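Local structure of putative D-alanine N-acetyltransferase of GNAT family (Desulfovibrio desulfuricans subsp. desulfuricans, 2R7H) at residues 80-86 with 97-103; 132-138 with 167-173. The protein probably transfers an acyl group, most likely acetyl from acetyl-CoA, to an amine acceptor, as in other GNAT-family acetyltransferases. All coordinates share one frame; numbering follows the deposited sequence.

Contact 1: 80-86 with 97-103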
ATOM      1  N   ALA B  80       2.596 -15.560  23.006  1.00 39.67           N
ATOM      2  CA  ALA B  80       2.489 -16.760  22.158  1.00 39.96           C
ATOM      3  C   ALA B  80       2.454 -16.411  20.651  1.00 38.82           C
ATOM      4  O   ALA B  80       2.903 -17.184  19.798  1.00 39.87           O
ATOM      5  CB  ALA B  80       1.254 -17.539  22.555  1.00 39.85           C
ATOM      6  N   GLY B  81       1.932 -15.228  20.346  1.00 40.06           N
ATOM      7  CA  GLY B  81       1.829 -14.741  18.986  1.00 38.12           C
ATOM      8  C   GLY B  81       1.023 -13.453  18.908  1.00 35.93           C
ATOM      9  O   GLY B  81       0.608 -12.890  19.919  1.00 35.25           O
ATOM     10  N   TYR B  82       0.835 -12.950  17.698  1.00 34.67           N
ATOM     11  CA  TYR B  82       0.077 -11.714  17.541  1.00 34.12           C
ATOM     12  C   TYR B  82      -0.316 -11.500  16.093  1.00 30.38           C
ATOM     13  O   TYR B  82       0.199 -12.176  15.185  1.00 29.60           O
ATOM     14  CB  TYR B  82       0.875 -10.487  18.042  1.00 34.30           C
ATOM     15  CG  TYR B  82       1.851  -9.908  17.062  1.00 35.29           C
ATOM     16  CD1 TYR B  82       2.965 -10.618  16.648  1.00 34.52           C
ATOM     17  CD2 TYR B  82       1.692  -8.617  16.591  1.00 39.10           C
ATOM     18  CE1 TYR B  82       3.848 -10.091  15.725  1.00 41.41           C
ATOM     19  CE2 TYR B  82       2.566  -8.080  15.678  1.00 38.75           C
ATOM     20  CZ  TYR B  82       3.635  -8.816  15.245  1.00 42.29           C
ATOM     21  OH  TYR B  82       4.509  -8.249  14.354  1.00 41.55           O
ATOM     22  N   ALA B  83      -1.236 -10.558  15.902  1.00 30.52           N
ATOM     23  CA  ALA B  83      -1.713 -10.151  14.573  1.00 29.68           C
ATOM     24  C   ALA B  83      -1.545  -8.620  14.519  1.00 31.09           C
ATOM     25  O   ALA B  83      -1.699  -7.944  15.541  1.00 31.02           O
ATOM     26  CB  ALA B  83      -3.113 -10.504  14.387  1.00 27.40           C
ATOM     27  N   CYS B  84      -1.196  -8.107  13.350  1.00 30.25           N
ATOM     28  CA  CYS B  84      -0.990  -6.684  13.082  1.00 31.12           C
ATOM     29  C   CYS B  84      -1.927  -6.371  11.893  1.00 28.52           C
ATOM     30  O   CYS B  84      -1.969  -7.096  10.871  1.00 29.75           O
ATOM     31  CB  CYS B  84       0.474  -6.393  12.703  1.00 33.57           C
ATOM     32  SG  CYS B  84       0.685  -4.618  12.396  1.00 50.39           S
ATOM     33  N   TYR B  85      -2.719  -5.323  12.015  1.00 27.85           N
ATOM     34  CA  TYR B  85      -3.660  -4.981  10.949  1.00 31.49           C
ATOM     35  C   TYR B  85      -4.053  -3.508  11.011  1.00 33.78           C
ATOM     36  O   TYR B  85      -3.701  -2.816  11.932  1.00 34.39           O
ATOM     37  CB  TYR B  85      -4.920  -5.886  11.057  1.00 32.88           C
ATOM     38  CG  TYR B  85      -5.831  -5.531  12.184  1.00 27.41           C
ATOM     39  CD1 TYR B  85      -5.600  -5.957  13.471  1.00 27.71           C
ATOM     40  CD2 TYR B  85      -6.927  -4.693  11.954  1.00 34.86           C
ATOM     41  CE1 TYR B  85      -6.445  -5.570  14.483  1.00 33.40           C
ATOM     42  CE2 TYR B  85      -7.757  -4.332  12.925  1.00 35.45           C
ATOM     43  CZ  TYR B  85      -7.524  -4.752  14.189  1.00 38.11           C
ATOM     44  OH  TYR B  85      -8.388  -4.328  15.146  1.00 41.57           O
ATOM     45  N   GLY B  86      -4.811  -3.033  10.023  1.00 34.66           N
ATOM     46  CA  GLY B  86      -5.209  -1.634  10.061  1.00 34.34           C
ATOM     47  C   GLY B  86      -6.104  -1.211   8.934  1.00 31.96           C
ATOM     48  O   GLY B  86      -6.239  -1.920   7.948  1.00 31.34           O
ATOM     49  N   LEU B  97      -4.803  -7.001   6.689  1.00 25.95           N
ATOM     50  CA  LEU B  97      -4.164  -7.837   7.709  1.00 27.74           C
ATOM     51  C   LEU B  97      -2.697  -7.840   7.268  1.00 29.65           C
ATOM     52  O   LEU B  97      -2.399  -8.365   6.215  1.00 29.18           O
ATOM     53  CB  LEU B  97      -4.692  -9.296   7.677  1.00 27.21           C
ATOM     54  CG  LEU B  97      -4.028 -10.275   8.690  1.00 24.72           C
ATOM     55  CD1 LEU B  97      -4.228  -9.855  10.197  1.00 25.30           C
ATOM     56  CD2 LEU B  97      -4.600 -11.683   8.425  1.00 31.99           C
ATOM     57  N   TYR B  98      -1.802  -7.235   8.041  1.00 27.02           N
ATOM     58  CA  TYR B  98      -0.364  -7.150   7.710  1.00 31.50           C
ATOM     59  C   TYR B  98       0.273  -8.534   7.920  1.00 36.70           C
ATOM     60  O   TYR B  98       0.871  -9.069   6.982  1.00 34.70           O
ATOM     61  CB  TYR B  98       0.279  -5.918   8.411  1.00 33.73           C
ATOM     62  CG  TYR B  98      -0.472  -4.596   8.038  1.00 34.11           C
ATOM     63  CD1 TYR B  98      -0.605  -4.222   6.707  1.00 41.04           C
ATOM     64  CD2 TYR B  98      -0.968  -3.696   8.999  1.00 37.96           C
ATOM     65  CE1 TYR B  98      -1.297  -3.050   6.314  1.00 39.49           C
ATOM     66  CE2 TYR B  98      -1.669  -2.486   8.613  1.00 36.30           C
ATOM     67  CZ  TYR B  98      -1.831  -2.171   7.255  1.00 45.94           C
ATOM     68  OH  TYR B  98      -2.495  -0.997   6.762  1.00 36.87           O
ATOM     69  N   TRP B  99       0.098  -9.151   9.095  1.00 34.98           N
ATOM     70  CA  TRP B  99       0.536 -10.554   9.315  1.00 36.70           C
ATOM     71  C   TRP B  99       0.055 -11.084  10.644  1.00 30.45           C
ATOM     72  O   TRP B  99      -0.424 -10.317  11.484  1.00 27.19           O
ATOM     73  CB  TRP B  99       2.077 -10.791   9.192  1.00 39.02           C
ATOM     74  CG  TRP B  99       2.778  -9.845  10.011  1.00 44.81           C
ATOM     75  CD1 TRP B  99       2.916  -9.889  11.355  1.00 44.43           C
ATOM     76  CD2 TRP B  99       3.424  -8.642   9.569  1.00 48.49           C
ATOM     77  NE1 TRP B  99       3.585  -8.793  11.775  1.00 49.99           N
ATOM     78  CE2 TRP B  99       3.914  -8.008  10.706  1.00 39.98           C
ATOM     79  CE3 TRP B  99       3.606  -8.034   8.326  1.00 46.07           C
ATOM     80  CZ2 TRP B  99       4.605  -6.814  10.656  1.00 41.78           C
ATOM     81  CZ3 TRP B  99       4.281  -6.846   8.276  1.00 42.29           C
ATOM     82  CH2 TRP B  99       4.791  -6.253   9.436  1.00 43.05           C
ATOM     83  N   ILE B 100       0.047 -12.408  10.736  1.00 31.92           N
ATOM     84  CA  ILE B 100      -0.236 -13.109  11.949  1.00 30.67           C
ATOM     85  C   ILE B 100       1.073 -13.897  12.210  1.00 32.63           C
ATOM     86  O   ILE B 100       1.482 -14.655  11.352  1.00 35.45           O
ATOM     87  CB  ILE B 100      -1.419 -14.066  11.874  1.00 33.26           C
ATOM     88  CG1 ILE B 100      -2.698 -13.298  11.581  1.00 35.18           C
ATOM     89  CG2 ILE B 100      -1.583 -14.801  13.258  1.00 29.64           C
ATOM     90  CD1 ILE B 100      -3.909 -14.155  11.454  1.00 32.67           C
ATOM     91  N   ALA B 101       1.742 -13.676  13.342  1.00 32.76           N
ATOM     92  CA  ALA B 101       2.981 -14.408  13.701  1.00 30.38           C
ATOM     93  C   ALA B 101       2.763 -15.161  15.022  1.00 30.28           C
ATOM     94  O   ALA B 101       2.356 -14.575  16.016  1.00 27.52           O
ATOM     95  CB  ALA B 101       4.197 -13.429  13.819  1.00 30.98           C
ATOM     96  N   VAL B 102       3.045 -16.463  15.023  1.00 33.22           N
ATOM     97  CA  VAL B 102       2.929 -17.341  16.211  1.00 33.67           C
ATOM     98  C   VAL B 102       4.297 -17.989  16.481  1.00 35.36           C
ATOM     99  O   VAL B 102       4.951 -18.455  15.535  1.00 33.11           O
ATOM    100  CB  VAL B 102       1.874 -18.442  15.975  1.00 35.33           C
ATOM    101  CG1 VAL B 102       1.911 -19.522  17.065  1.00 36.94           C
ATOM    102  CG2 VAL B 102       0.460 -17.801  15.890  1.00 35.58           C
ATOM    103  N   ALA B 103       4.717 -18.026  17.747  1.00 38.55           N
ATOM    104  CA  ALA B 103       6.004 -18.644  18.133  1.00 43.08           C
ATOM    105  C   ALA B 103       5.980 -20.138  17.740  1.00 44.46           C
ATOM    106  O   ALA B 103       4.911 -20.743  17.764  1.00 42.00           O
ATOM    107  CB  ALA B 103       6.243 -18.485  19.594  1.00 42.06           C
TER

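Contact 2: 132-138 with 167-173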
ATOM      1  N   PHE B 132      -8.295  -7.624   3.715  1.00 26.24           N
ATOM      2  CA  PHE B 132      -7.396  -8.127   2.716  1.00 28.74           C
ATOM      3  C   PHE B 132      -6.081  -8.598   3.331  1.00 29.43           C
ATOM      4  O   PHE B 132      -5.633  -8.035   4.290  1.00 30.38           O
ATOM      5  CB  PHE B 132      -7.090  -7.068   1.644  1.00 27.43           C
ATOM      6  CG  PHE B 132      -8.229  -6.808   0.720  1.00 28.33           C
ATOM      7  CD1 PHE B 132      -8.486  -7.673  -0.335  1.00 23.78           C
ATOM      8  CD2 PHE B 132      -9.083  -5.744   0.923  1.00 27.84           C
ATOM      9  CE1 PHE B 132      -9.518  -7.430  -1.158  1.00 29.07           C
ATOM     10  CE2 PHE B 132     -10.114  -5.522   0.131  1.00 30.46           C
ATOM     11  CZ  PHE B 132     -10.344  -6.357  -0.945  1.00 24.03           C
ATOM     12  N   ALA B 133      -5.532  -9.683   2.765  1.00 32.43           N
ATOM     13  CA  ALA B 133      -4.222 -10.233   3.144  1.00 28.30           C
ATOM     14  C   ALA B 133      -3.424 -10.473   1.870  1.00 27.53           C
ATOM     15  O   ALA B 133      -3.929 -11.013   0.912  1.00 30.99           O
ATOM     16  CB  ALA B 133      -4.340 -11.546   3.981  1.00 25.90           C
ATOM     17  N   GLU B 134      -2.153 -10.143   1.881  1.00 29.49           N
ATOM     18  CA  GLU B 134      -1.287 -10.346   0.712  1.00 33.98           C
ATOM     19  C   GLU B 134      -0.177 -11.303   1.073  1.00 34.27           C
ATOM     20  O   GLU B 134       0.354 -11.227   2.170  1.00 31.52           O
ATOM     21  CB  GLU B 134      -0.639  -9.022   0.306  1.00 33.32           C
ATOM     22  CG  GLU B 134      -1.608  -7.960   0.015  1.00 37.84           C
ATOM     23  CD  GLU B 134      -0.955  -6.690  -0.488  1.00 41.42           C
ATOM     24  OE1 GLU B 134       0.206  -6.416  -0.133  1.00 37.05           O
ATOM     25  OE2 GLU B 134      -1.631  -5.967  -1.218  1.00 48.25           O
ATOM     26  N   THR B 135       0.153 -12.223   0.172  1.00 32.62           N
ATOM     27  CA  THR B 135       1.262 -13.103   0.429  1.00 33.89           C
ATOM     28  C   THR B 135       1.971 -13.430  -0.881  1.00 33.22           C
ATOM     29  O   THR B 135       1.568 -12.961  -1.966  1.00 33.44           O
ATOM     30  CB  THR B 135       0.848 -14.361   1.247  1.00 36.65           C
ATOM     31  OG1 THR B 135       2.030 -15.003   1.717  1.00 37.72           O
ATOM     32  CG2 THR B 135      -0.000 -15.324   0.425  1.00 36.77           C
ATOM     33  N   SER B 136       3.038 -14.201  -0.760  1.00 32.86           N
ATOM     34  CA  SER B 136       3.853 -14.610  -1.894  1.00 33.31           C
ATOM     35  C   SER B 136       3.361 -15.915  -2.499  1.00 34.74           C
ATOM     36  O   SER B 136       2.752 -16.740  -1.840  1.00 35.19           O
ATOM     37  CB  SER B 136       5.315 -14.723  -1.470  1.00 34.20           C
ATOM     38  OG  SER B 136       6.070 -15.390  -2.439  1.00 35.05           O
ATOM     39  N   GLY B 137       3.643 -16.099  -3.773  1.00 36.50           N
ATOM     40  CA  GLY B 137       3.247 -17.312  -4.483  1.00 38.03           C
ATOM     41  C   GLY B 137       4.277 -18.427  -4.479  1.00 37.93           C
ATOM     42  O   GLY B 137       4.005 -19.471  -5.089  1.00 38.13           O
ATOM     43  N   ILE B 138       5.424 -18.224  -3.802  1.00 37.01           N
ATOM     44  CA  ILE B 138       6.497 -19.232  -3.734  1.00 37.62           C
ATOM     45  C   ILE B 138       6.167 -20.401  -2.787  1.00 36.46           C
ATOM     46  O   ILE B 138       5.348 -20.267  -1.867  1.00 34.23           O
ATOM     47  CB  ILE B 138       7.926 -18.621  -3.426  1.00 36.39           C
ATOM     48  CG1 ILE B 138       8.058 -18.068  -2.008  1.00 39.12           C
ATOM     49  CG2 ILE B 138       8.337 -17.609  -4.468  1.00 32.15           C
ATOM     50  CD1 ILE B 138       9.452 -17.479  -1.739  1.00 39.41           C
ATOM     51  N   ASP B 167       8.346 -14.560  -8.195  1.00 38.87           N
ATOM     52  CA  ASP B 167       7.723 -14.372  -6.881  1.00 35.61           C
ATOM     53  C   ASP B 167       6.486 -13.437  -7.023  1.00 33.40           C
ATOM     54  O   ASP B 167       6.582 -12.232  -6.976  1.00 33.84           O
ATOM     55  CB  ASP B 167       8.753 -13.826  -5.904  1.00 34.92           C
ATOM     56  CG  ASP B 167       8.290 -13.885  -4.473  1.00 33.52           C
ATOM     57  OD1 ASP B 167       7.085 -14.026  -4.218  1.00 32.29           O
ATOM     58  OD2 ASP B 167       9.145 -13.810  -3.574  1.00 39.32           O
ATOM     59  N   ASP B 168       5.328 -14.061  -7.186  1.00 33.64           N
ATOM     60  CA  ASP B 168       4.057 -13.376  -7.377  1.00 33.78           C
ATOM     61  C   ASP B 168       3.421 -12.948  -6.080  1.00 33.39           C
ATOM     62  O   ASP B 168       3.660 -13.586  -5.059  1.00 32.50           O
ATOM     63  CB  ASP B 168       3.062 -14.326  -8.031  1.00 32.63           C
ATOM     64  CG  ASP B 168       3.536 -14.863  -9.369  1.00 35.79           C
ATOM     65  OD1 ASP B 168       4.501 -14.321  -9.954  1.00 31.66           O
ATOM     66  OD2 ASP B 168       2.917 -15.840  -9.820  1.00 36.18           O
ATOM     67  N   LYS B 169       2.622 -11.871  -6.123  1.00 31.69           N
ATOM     68  CA  LYS B 169       1.888 -11.424  -4.947  1.00 30.48           C
ATOM     69  C   LYS B 169       0.502 -11.934  -5.170  1.00 30.84           C
ATOM     70  O   LYS B 169      -0.033 -11.703  -6.256  1.00 29.45           O
ATOM     71  CB  LYS B 169       1.824  -9.892  -4.804  1.00 31.97           C
ATOM     72  CG  LYS B 169       1.075  -9.470  -3.484  1.00 33.81           C
ATOM     73  CD  LYS B 169       1.281  -8.041  -3.105  1.00 32.00           C
ATOM     74  CE  LYS B 169       0.611  -7.085  -3.962  1.00 30.43           C
ATOM     75  NZ  LYS B 169       0.681  -5.710  -3.329  1.00 32.21           N
ATOM     76  N   ILE B 170      -0.071 -12.623  -4.171  1.00 28.30           N
ATOM     77  CA  ILE B 170      -1.447 -13.130  -4.244  1.00 31.85           C
ATOM     78  C   ILE B 170      -2.221 -12.294  -3.222  1.00 29.85           C
ATOM     79  O   ILE B 170      -1.766 -12.145  -2.078  1.00 31.33           O
ATOM     80  CB  ILE B 170      -1.630 -14.634  -3.917  1.00 33.28           C
ATOM     81  CG1 ILE B 170      -0.880 -15.548  -4.898  1.00 38.56           C
ATOM     82  CG2 ILE B 170      -3.151 -15.012  -4.025  1.00 26.60           C
ATOM     83  CD1 ILE B 170       0.558 -15.431  -4.886  1.00 49.60           C
ATOM     84  N   ILE B 171      -3.361 -11.743  -3.640  1.00 29.93           N
ATOM     85  CA  ILE B 171      -4.198 -10.902  -2.765  1.00 30.75           C
ATOM     86  C   ILE B 171      -5.439 -11.709  -2.437  1.00 30.40           C
ATOM     87  O   ILE B 171      -6.179 -12.151  -3.343  1.00 32.91           O
ATOM     88  CB  ILE B 171      -4.576  -9.537  -3.383  1.00 31.81           C
ATOM     89  CG1 ILE B 171      -3.318  -8.753  -3.818  1.00 30.22           C
ATOM     90  CG2 ILE B 171      -5.358  -8.709  -2.349  1.00 26.54           C
ATOM     91  CD1 ILE B 171      -3.586  -7.429  -4.576  1.00 31.72           C
ATOM     92  N   TYR B 172      -5.614 -11.948  -1.132  1.00 26.61           N
ATOM     93  CA  TYR B 172      -6.693 -12.707  -0.564  1.00 28.92           C
ATOM     94  C   TYR B 172      -7.719 -11.770   0.010  1.00 29.80           C
ATOM     95  O   TYR B 172      -7.403 -10.809   0.683  1.00 30.12           O
ATOM     96  CB  TYR B 172      -6.153 -13.677   0.521  1.00 31.68           C
ATOM     97  CG  TYR B 172      -5.503 -14.902  -0.058  1.00 30.75           C
ATOM     98  CD1 TYR B 172      -6.283 -15.987  -0.480  1.00 34.76           C
ATOM     99  CD2 TYR B 172      -4.135 -15.004  -0.164  1.00 35.97           C
ATOM    100  CE1 TYR B 172      -5.705 -17.113  -1.024  1.00 34.49           C
ATOM    101  CE2 TYR B 172      -3.561 -16.141  -0.702  1.00 37.21           C
ATOM    102  CZ  TYR B 172      -4.338 -17.169  -1.129  1.00 32.12           C
ATOM    103  OH  TYR B 172      -3.733 -18.262  -1.670  1.00 35.08           O
ATOM    104  N   ARG B 173      -8.970 -12.079  -0.232  1.00 29.51           N
ATOM    105  CA  ARG B 173     -10.091 -11.265   0.202  1.00 28.52           C
ATOM    106  C   ARG B 173     -10.990 -11.988   1.227  1.00 32.12           C
ATOM    107  O   ARG B 173     -11.327 -13.137   1.017  1.00 30.89           O
ATOM    108  CB  ARG B 173     -10.957 -11.052  -1.045  1.00 27.42           C
ATOM    109  CG  ARG B 173     -12.221 -10.202  -0.889  1.00 25.48           C
ATOM    110  CD  ARG B 173     -13.138 -10.530  -2.003  1.00 31.17           C
ATOM    111  NE  ARG B 173     -14.334  -9.712  -1.957  1.00 29.87           N
ATOM    112  CZ  ARG B 173     -14.408  -8.471  -2.407  1.00 38.66           C
ATOM    113  NH1 ARG B 173     -13.334  -7.833  -2.892  1.00 36.41           N
ATOM    114  NH2 ARG B 173     -15.570  -7.845  -2.306  1.00 33.75           N
TER

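Contact 1: 80-86 with 97-103
Trp99 and Tyr82 meet on one face of an antiparallel strand pair, where the indole N-H of Trp99 is spent on the tyrosine hydroxyl. Trp99 leaves the backbone with CG between its N and carbonyl carbon (chi1 51°), which swings the indole toward strand 80-86. CB and CG form the root of the indole; CD1 then lies 4.1 Å from Tyr82 CZ, and NE1 gives a nearly straight bond to Tyr82 OH (2.8 Å, 170° at the hydrogen). The hydroxyl oxygen sits in the indole plane, at the ring edge, while the two ring planes stand 78° apart. CE2 and CZ2 pass alongside the same oxygen, and the indole takes Cys84 CB over one face, 4.0 Å above its plane. Completed by its outer six-membered ring, the indole packs on helix 46-61 and meets the Phe44 ring edge-to-face. One flank of the phenol also rests on Ala101, CE1 against CB.

Cys84 turns its sulfur to the edge of the Tyr98 ring, with SG 3.9 Å from CD2. That ring reaches on to the backbone of Tyr85 and Gly86. On the other face, Leu97 CD1 touches Tyr85 CB, and Ala83 CB packs on Ile100 CG1.

Backbone bonds pair Tyr82 with Ala101 in both directions. Cys84 O takes a bond from Tyr98 N (2.8 Å) and a weak one from Trp99 N, because both residues face Cys84. Helix 46-61 also packs on Cys84 and Tyr82, and helix 111-125 on Ala83 and Tyr85. Tyr98, Trp99 and Tyr68 line a pocket holding 2-ethoxyethanol, probably from the crystallisation liquor. In this central hairpin of the GNAT fold, the classic beta bulge at Tyr98 and Trp99 is consistent with that in the fourth strand of GNAT enzymes, which in relatives lies at the acetyl-CoA site.

Contact 2: 132-138 with 167-173
Ser136 OG and Asp167 CG both lie anti to their own backbone N (chi1 167° and -167°), and these torsions bring hydroxyl and carboxylate together across an antiparallel strand pair of the GNAT sheet. Ser136 OG donates to Asp167 OD1 at 2.5 Å, so short that the exact length is doubtful. Ser136 OG also accepts from Ile138 N, closing an ST turn as the chain leaves the strand. Ile138 CG2 lies against the carboxylate carbon of Asp167.

Glu134, Lys169, Phe132 and Ile171 share one face. Lys169 bends at chi3 (71°) and brings NZ to Glu134 OE2 in a salt bridge whose hydrogen bond is weak at 3.1 Å. Phe132 runs beside Arg173, and Phe132 CE1 is 3.9 Å from Arg173 CG. Toward the other face, Thr135 CG2 touches the edge of the Tyr172 ring at CE2.

Beyond the two strands, Asp167 OD2 is held by Arg164, Arg173 NH1 by Glu156 and Tyr172 OH by Glu149. Lys169 makes a cation-pi contact with Phe162 of its own chain, whereas Phe132 meets Phe162, and Ile171 packs on Leu159, of the second subunit.

Paired backbone bonds join Ala133 to Tyr172 and Thr135 to Ile170. Just past the end of strand 132-136, Ile170 CD1 presses on Gly137 CA at 3.3 Å, closer than two carbons normally approach.

The two contacts belong to one sheet, whose neighbouring strands 94-102 and 130-136 bring them together: Leu97 N of contact 1 lies 2.7 Å from Phe132 O of contact 2, a probable hydrogen bond. Contact 1 lies near the centre of the chain and is almost wholly buried; aromatic rings, a thiol and small residues pack there between helices and supply two residues of the ligand pocket. The centre of contact 2 is about 13 Å from the chain centre; this contact is also largely buried but brings Glu134 to the surface, and its side chains rely far more on charge. Its Phe132, Ile171 and Arg173 meet the second subunit, whereas contact 1 is built from its own subunit alone.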